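Local coordinates for RagB/SusD domain protein (Flavobacterium johnsoniae, PDB 5J90) that binds chitin as a SusD homolog, and probably helps capture chitin-derived chains at the cell surface for uptake, at residues 243-253 with 322-332. Residues are numbered along the deposited sequence; the frame is centred on the assembly and turned at random. Where two conformers were deposited one is given.
Sequences SFKIVSPVYTN and VRSKEIYLMNA
K245 lies along Y328 and reaches E326 on the partly exposed face of the ribbon. Its CG takes the position between backbone N and carbonyl carbon (chi1 62°), and from there the extended chain rises beside Y328, with CD 4.0 Å from the ring centroid in a CH-pi contact over the face. A long aliphatic stem with a charged tip suits this place: NZ reaches past the ring to form a salt bridge with E326 OE1 at 2.9 Å, meeting it from above the carboxylate plane, and a longer hydrogen bond to Y328 OH.

F244, I246, I327 and M330 line the buried face, where apolar side chains belong; L329, at the corner, adds CD1 against I246 CG1 (3.8 Å). L329 CB sits at the edge of the F244 ring, which also stacks with F202 of helix 196-213.

Strands 244-247 and 326-328 form a two-stranded antiparallel ribbon within a largely helical SusD-like fold. I246 and I327 exchange two backbone hydrogen bonds. Between F244 and K245 the register shifts by one at a classic beta bulge, where L329 N and M330 N both donate to F244 O. S243 OG accepts from A332 N (3.0 Å) and is also hydrogen-bonded to N240 O.

Beyond V247 the chain of 248-253 loops around K325, whose NZ, carried by a chain bent at chi3 (81°), binds P249 O at 2.8 Å from well above the carbonyl plane. Serine's short hydroxyl suits position 248: OG folds back to accept from V250 N (ST turn) and Y251 N (ST motif). N253 N donates to S324 O (2.9 Å), and the side-chain amide of N253 serves two partners: ND2 reaches E326 O through a water and OD1 caps I255 N.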
ATOM      1  N   SER A 243     -27.719 -19.154   0.538  1.00  9.75           N
ATOM      2  CA  SER A 243     -27.268 -17.951  -0.163  1.00  9.60           C
ATOM      3  C   SER A 243     -28.000 -16.700   0.313  1.00 10.28           C
ATOM      4  O   SER A 243     -29.165 -16.757   0.708  1.00 10.78           O
ATOM      5  CB  SER A 243     -27.464 -18.098  -1.672  1.00 10.05           C
ATOM      6  OG  SER A 243     -26.726 -19.194  -2.191  1.00 10.74           O
ATOM      7  N   PHE A 244     -27.312 -15.563   0.263  1.00  8.75           N
ATOM      8  CA  PHE A 244     -27.922 -14.285   0.609  1.00  8.42           C
ATOM      9  C   PHE A 244     -28.460 -13.627  -0.652  1.00  9.51           C
ATOM     10  O   PHE A 244     -27.722 -13.382  -1.613  1.00  9.52           O
ATOM     11  CB  PHE A 244     -26.927 -13.351   1.310  1.00  9.18           C
ATOM     12  CG  PHE A 244     -27.572 -12.121   1.867  1.00  9.89           C
ATOM     13  CD1 PHE A 244     -28.417 -12.205   2.958  1.00 14.77           C
ATOM     14  CD2 PHE A 244     -27.362 -10.883   1.281  1.00 12.37           C
ATOM     15  CE1 PHE A 244     -29.037 -11.074   3.468  1.00 15.97           C
ATOM     16  CE2 PHE A 244     -27.985  -9.750   1.788  1.00 13.28           C
ATOM     17  CZ  PHE A 244     -28.819  -9.854   2.881  1.00 15.08           C
ATOM     18  N   LYS A 245     -29.761 -13.360  -0.648  1.00  9.85           N
ATOM     19  CA  LYS A 245     -30.428 -12.759  -1.800  1.00 10.17           C
ATOM     20  C   LYS A 245     -31.545 -11.846  -1.320  1.00  9.24           C
ATOM     21  O   LYS A 245     -32.109 -12.042  -0.236  1.00 10.64           O
ATOM     22  CB  LYS A 245     -31.002 -13.839  -2.726  1.00 10.11           C
ATOM     23  CG  LYS A 245     -32.075 -14.716  -2.078  1.00 10.39           C
ATOM     24  CD  LYS A 245     -32.536 -15.810  -3.035  1.00 12.02           C
ATOM     25  CE  LYS A 245     -33.537 -16.739  -2.386  1.00 11.69           C
ATOM     26  NZ  LYS A 245     -33.872 -17.864  -3.319  1.00 14.91           N
ATOM     27  N   ILE A 246     -31.847 -10.838  -2.127  1.00  9.60           N
ATOM     28  CA  ILE A 246     -33.031 -10.028  -1.910  1.00 10.88           C
ATOM     29  C   ILE A 246     -34.163 -10.624  -2.729  1.00 11.39           C
ATOM     30  O   ILE A 246     -34.041 -10.788  -3.941  1.00 12.13           O
ATOM     31  CB  ILE A 246     -32.808  -8.568  -2.344  1.00 11.23           C
ATOM     32  CG1 ILE A 246     -31.522  -8.007  -1.717  1.00 11.76           C
ATOM     33  CG2 ILE A 246     -34.034  -7.726  -1.983  1.00 12.68           C
ATOM     34  CD1 ILE A 246     -31.529  -7.952  -0.199  1.00 12.94           C
ATOM     35  N   VAL A 247     -35.248 -10.981  -2.050  1.00 11.61           N
ATOM     36  CA  VAL A 247     -36.445 -11.465  -2.724  1.00 11.14           C
ATOM     37  C   VAL A 247     -37.429 -10.305  -2.742  1.00 11.34           C
ATOM     38  O   VAL A 247     -38.092 -10.025  -1.742  1.00 15.37           O
ATOM     39  CB  VAL A 247     -37.038 -12.675  -1.981  1.00 12.35           C
ATOM     40  CG1 VAL A 247     -38.299 -13.162  -2.682  1.00 14.69           C
ATOM     41  CG2 VAL A 247     -36.008 -13.805  -1.888  1.00 12.59           C
ATOM     42  N   SER A 248     -37.488  -9.592  -3.861  1.00 11.50           N
ATOM     43  CA  SER A 248     -38.361  -8.425  -3.925  1.00 11.19           C
ATOM     44  C   SER A 248     -39.806  -8.836  -4.193  1.00 11.42           C
ATOM     45  O   SER A 248     -40.073  -9.646  -5.080  1.00 12.02           O
ATOM     46  CB  SER A 248     -37.906  -7.456  -5.009  1.00 12.62           C
ATOM     47  OG  SER A 248     -38.767  -6.328  -5.064  1.00 11.80           O
ATOM     48  N   PRO A 249     -40.742  -8.277  -3.424  1.00 10.45           N
ATOM     49  CA  PRO A 249     -42.147  -8.562  -3.749  1.00 10.37           C
ATOM     50  C   PRO A 249     -42.608  -7.856  -5.016  1.00 11.09           C
ATOM     51  O   PRO A 249     -43.650  -8.236  -5.554  1.00 11.76           O
ATOM     52  CB  PRO A 249     -42.906  -8.020  -2.535  1.00 12.20           C
ATOM     53  CG  PRO A 249     -41.990  -6.963  -1.956  1.00 17.10           C
ATOM     54  CD  PRO A 249     -40.595  -7.477  -2.195  1.00 12.76           C
ATOM     55  N   VAL A 250     -41.855  -6.873  -5.502  1.00 10.29           N
ATOM     56  CA  VAL A 250     -42.333  -6.042  -6.605  0.53 13.01           C
ATOM     57  C   VAL A 250     -41.357  -5.833  -7.761  1.00 12.82           C
ATOM     58  O   VAL A 250     -41.776  -5.763  -8.916  1.00 14.93           O
ATOM     59  CB  VAL A 250     -42.812  -4.652  -6.118  0.53 14.19           C
ATOM     60  CG1 VAL A 250     -44.138  -4.768  -5.377  0.53 16.52           C
ATOM     61  CG2 VAL A 250     -41.754  -3.984  -5.250  0.53 15.21           C
ATOM     62  N   TYR A 251     -40.061  -5.732  -7.470  1.00 11.38           N
ATOM     63  CA  TYR A 251     -39.096  -5.340  -8.503  1.00 12.66           C
ATOM     64  C   TYR A 251     -38.353  -6.489  -9.167  1.00 11.26           C
ATOM     65  O   TYR A 251     -37.954  -7.452  -8.511  1.00 14.67           O
ATOM     66  CB  TYR A 251     -38.070  -4.338  -7.948  1.00 14.21           C
ATOM     67  CG  TYR A 251     -38.696  -3.162  -7.232  1.00 14.51           C
ATOM     68  CD1 TYR A 251     -39.511  -2.268  -7.914  1.00 15.86           C
ATOM     69  CD2 TYR A 251     -38.481  -2.953  -5.876  1.00 16.49           C
ATOM     70  CE1 TYR A 251     -40.097  -1.194  -7.260  1.00 17.59           C
ATOM     71  CE2 TYR A 251     -39.059  -1.875  -5.215  1.00 20.62           C
ATOM     72  CZ  TYR A 251     -39.870  -1.008  -5.914  1.00 19.01           C
ATOM     73  OH  TYR A 251     -40.450   0.060  -5.264  1.00 26.58           O
ATOM     74  N   THR A 252     -38.168  -6.368 -10.471  1.00 11.63           N
ATOM     75  CA  THR A 252     -37.254  -7.211 -11.221  1.00 11.72           C
ATOM     76  C   THR A 252     -35.842  -6.605 -11.098  1.00 12.01           C
ATOM     77  O   THR A 252     -35.698  -5.382 -11.000  1.00 13.53           O
ATOM     78  CB  THR A 252     -37.698  -7.270 -12.694  1.00 11.70           C
ATOM     79  OG1 THR A 252     -38.986  -7.902 -12.760  1.00 13.29           O
ATOM     80  CG2 THR A 252     -36.725  -8.059 -13.550  1.00 11.31           C
ATOM     81  N   ASN A 253     -34.809  -7.450 -11.091  1.00 11.01           N
ATOM     82  CA  ASN A 253     -33.422  -6.971 -11.145  1.00 10.03           C
ATOM     83  C   ASN A 253     -33.310  -5.863 -12.209  1.00 12.04           C
ATOM     84  O   ASN A 253     -33.703  -6.067 -13.357  1.00 11.30           O
ATOM     85  CB  ASN A 253     -32.497  -8.143 -11.494  1.00  8.74           C
ATOM     86  CG  ASN A 253     -31.027  -7.783 -11.408  1.00 10.27           C
ATOM     87  OD1 ASN A 253     -30.613  -6.696 -11.819  1.00 10.65           O
ATOM     88  ND2 ASN A 253     -30.225  -8.706 -10.879  1.00 11.48           N
ATOM     89  N   VAL A 322     -31.025 -12.340 -14.749  1.00 10.54           N
ATOM     90  CA  VAL A 322     -31.511 -11.039 -14.281  1.00 11.00           C
ATOM     91  C   VAL A 322     -33.004 -10.822 -14.508  1.00 11.30           C
ATOM     92  O   VAL A 322     -33.557  -9.824 -14.051  1.00 11.58           O
ATOM     93  CB  VAL A 322     -30.716  -9.848 -14.868  1.00  9.76           C
ATOM     94  CG1 VAL A 322     -29.236  -9.958 -14.474  1.00 12.06           C
ATOM     95  CG2 VAL A 322     -30.888  -9.752 -16.377  1.00 12.68           C
ATOM     96  N   ARG A 323     -33.655 -11.766 -15.187  1.00 11.92           N
ATOM     97  CA  ARG A 323     -35.100 -11.674 -15.400  1.00 11.94           C
ATOM     98  C   ARG A 323     -35.801 -12.381 -14.248  1.00 11.79           C
ATOM     99  O   ARG A 323     -36.413 -13.441 -14.404  1.00 13.61           O
ATOM    100  CB  ARG A 323     -35.488 -12.216 -16.781  1.00 13.01           C
ATOM    101  CG  ARG A 323     -34.848 -11.392 -17.903  1.00 12.91           C
ATOM    102  CD  ARG A 323     -35.449 -11.674 -19.280  1.00 13.88           C
ATOM    103  NE  ARG A 323     -34.966 -12.913 -19.882  1.00 14.60           N
ATOM    104  CZ  ARG A 323     -33.883 -13.005 -20.646  1.00 13.21           C
ATOM    105  NH1 ARG A 323     -33.132 -11.936 -20.875  1.00 14.51           N
ATOM    106  NH2 ARG A 323     -33.548 -14.172 -21.181  1.00 15.34           N
ATOM    107  N   SER A 324     -35.687 -11.768 -13.078  1.00 11.19           N
ATOM    108  CA  SER A 324     -36.073 -12.377 -11.821  1.00 11.31           C
ATOM    109  C   SER A 324     -36.306 -11.289 -10.787  1.00 11.40           C
ATOM    110  O   SER A 324     -35.695 -10.209 -10.857  1.00 11.90           O
ATOM    111  CB  SER A 324     -34.938 -13.283 -11.334  1.00 11.18           C
ATOM    112  OG  SER A 324     -35.259 -13.884 -10.098  1.00 12.40           O
ATOM    113  N   LYS A 325     -37.163 -11.581  -9.817  1.00 11.66           N
ATOM    114  CA  LYS A 325     -37.400 -10.697  -8.684  1.00 11.73           C
ATOM    115  C   LYS A 325     -36.477 -11.056  -7.517  1.00 11.41           C
ATOM    116  O   LYS A 325     -36.591 -10.496  -6.438  1.00 11.93           O
ATOM    117  CB  LYS A 325     -38.871 -10.761  -8.263  1.00 12.10           C
ATOM    118  CG  LYS A 325     -39.841 -10.427  -9.397  1.00 13.48           C
ATOM    119  CD  LYS A 325     -41.297 -10.737  -9.018  1.00 14.63           C
ATOM    120  CE  LYS A 325     -41.875  -9.624  -8.172  1.00 13.19           C
ATOM    121  NZ  LYS A 325     -43.318  -9.887  -7.845  1.00 12.58           N
ATOM    122  N   GLU A 326     -35.568 -12.003  -7.747  1.00 11.11           N
ATOM    123  CA  GLU A 326     -34.574 -12.383  -6.739  1.00 10.86           C
ATOM    124  C   GLU A 326     -33.188 -11.945  -7.187  1.00 10.62           C
ATOM    125  O   GLU A 326     -32.741 -12.265  -8.291  1.00 11.56           O
ATOM    126  CB  GLU A 326     -34.634 -13.888  -6.480  1.00 12.35           C
ATOM    127  CG  GLU A 326     -36.055 -14.333  -6.169  1.00 13.62           C
ATOM    128  CD  GLU A 326     -36.175 -15.731  -5.601  1.00 19.12           C
ATOM    129  OE1 GLU A 326     -35.164 -16.451  -5.506  1.00 17.78           O
ATOM    130  OE2 GLU A 326     -37.312 -16.106  -5.239  1.00 20.37           O
ATOM    131  N   ILE A 327     -32.521 -11.195  -6.317  1.00 10.28           N
ATOM    132  CA  ILE A 327     -31.220 -10.606  -6.634  1.00 10.84           C
ATOM    133  C   ILE A 327     -30.187 -11.166  -5.661  1.00  8.82           C
ATOM    134  O   ILE A 327     -30.217 -10.874  -4.465  1.00 10.41           O
ATOM    135  CB  ILE A 327     -31.260  -9.067  -6.540  1.00 11.85           C
ATOM    136  CG1 ILE A 327     -32.313  -8.473  -7.485  1.00 13.41           C
ATOM    137  CG2 ILE A 327     -29.894  -8.478  -6.848  1.00 13.00           C
ATOM    138  CD1 ILE A 327     -33.678  -8.277  -6.853  1.00 13.59           C
ATOM    139  N   TYR A 328     -29.294 -11.998  -6.183  1.00 10.62           N
ATOM    140  CA  TYR A 328     -28.298 -12.672  -5.342  1.00 10.36           C
ATOM    141  C   TYR A 328     -27.135 -11.748  -5.023  1.00  9.66           C
ATOM    142  O   TYR A 328     -26.583 -11.086  -5.908  1.00 11.35           O
ATOM    143  CB  TYR A 328     -27.798 -13.951  -6.013  1.00 11.48           C
ATOM    144  CG  TYR A 328     -28.810 -15.073  -5.944  1.00 10.99           C
ATOM    145  CD1 TYR A 328     -29.901 -15.099  -6.798  1.00 14.33           C
ATOM    146  CD2 TYR A 328     -28.702 -16.079  -4.993  1.00 12.21           C
ATOM    147  CE1 TYR A 328     -30.840 -16.113  -6.724  1.00 14.38           C
ATOM    148  CE2 TYR A 328     -29.631 -17.095  -4.910  1.00 12.88           C
ATOM    149  CZ  TYR A 328     -30.696 -17.102  -5.783  1.00 14.67           C
ATOM    150  OH  TYR A 328     -31.637 -18.106  -5.707  1.00 16.96           O
ATOM    151  N   LEU A 329     -26.774 -11.700  -3.746  1.00  8.72           N
ATOM    152  CA  LEU A 329     -25.677 -10.849  -3.302  1.00  9.93           C
ATOM    153  C   LEU A 329     -24.498 -11.646  -2.742  1.00  9.67           C
ATOM    154  O   LEU A 329     -23.382 -11.134  -2.681  1.00 10.48           O
ATOM    155  CB  LEU A 329     -26.175  -9.822  -2.283  1.00 10.82           C
ATOM    156  CG  LEU A 329     -27.165  -8.807  -2.846  1.00 13.17           C
ATOM    157  CD1 LEU A 329     -27.746  -7.971  -1.713  1.00 14.90           C
ATOM    158  CD2 LEU A 329     -26.498  -7.931  -3.899  1.00 16.26           C
ATOM    159  N   MET A 330     -24.733 -12.890  -2.333  1.00  9.20           N
ATOM    160  CA  MET A 330     -23.643 -13.783  -1.928  1.00  9.19           C
ATOM    161  C   MET A 330     -24.108 -15.233  -2.059  1.00  9.33           C
ATOM    162  O   MET A 330     -24.971 -15.683  -1.299  1.00 10.20           O
ATOM    163  CB  MET A 330     -23.187 -13.492  -0.499  1.00 10.11           C
ATOM    164  CG  MET A 330     -22.014 -14.362  -0.044  1.00 11.09           C
ATOM    165  SD  MET A 330     -21.561 -14.108   1.689  1.00 13.02           S
ATOM    166  CE  MET A 330     -20.729 -12.538   1.598  1.00 18.85           C
ATOM    167  N   ASN A 331     -23.541 -15.951  -3.020  1.00  9.44           N
ATOM    168  CA  ASN A 331     -23.908 -17.344  -3.258  1.00  8.62           C
ATOM    169  C   ASN A 331     -23.135 -18.312  -2.384  1.00  9.16           C
ATOM    170  O   ASN A 331     -21.991 -18.045  -2.016  1.00  9.69           O
ATOM    171  CB  ASN A 331     -23.622 -17.737  -4.705  1.00  9.70           C
ATOM    172  CG  ASN A 331     -24.374 -16.904  -5.708  1.00  9.74           C
ATOM    173  OD1 ASN A 331     -25.560 -16.613  -5.534  1.00 12.96           O
ATOM    174  ND2 ASN A 331     -23.697 -16.537  -6.785  1.00 10.96           N
ATOM    175  N   ALA A 332     -23.731 -19.462  -2.089  1.00  9.94           N
ATOM    176  CA  ALA A 332     -23.017 -20.503  -1.372  1.00  8.70           C
ATOM    177  C   ALA A 332     -21.691 -20.874  -2.050  1.00  8.85           C
ATOM    178  O   ALA A 332     -20.717 -21.193  -1.367  1.00  8.49           O
ATOM    179  CB  ALA A 332     -23.914 -21.733  -1.204  1.00 10.95           C
TER
HETATM  180  O   HOH W   1     -44.238  -7.283  -9.171  1.00 19.73           O
HETATM  181  O   HOH W   2     -31.179 -11.538 -10.412  1.00 11.08           O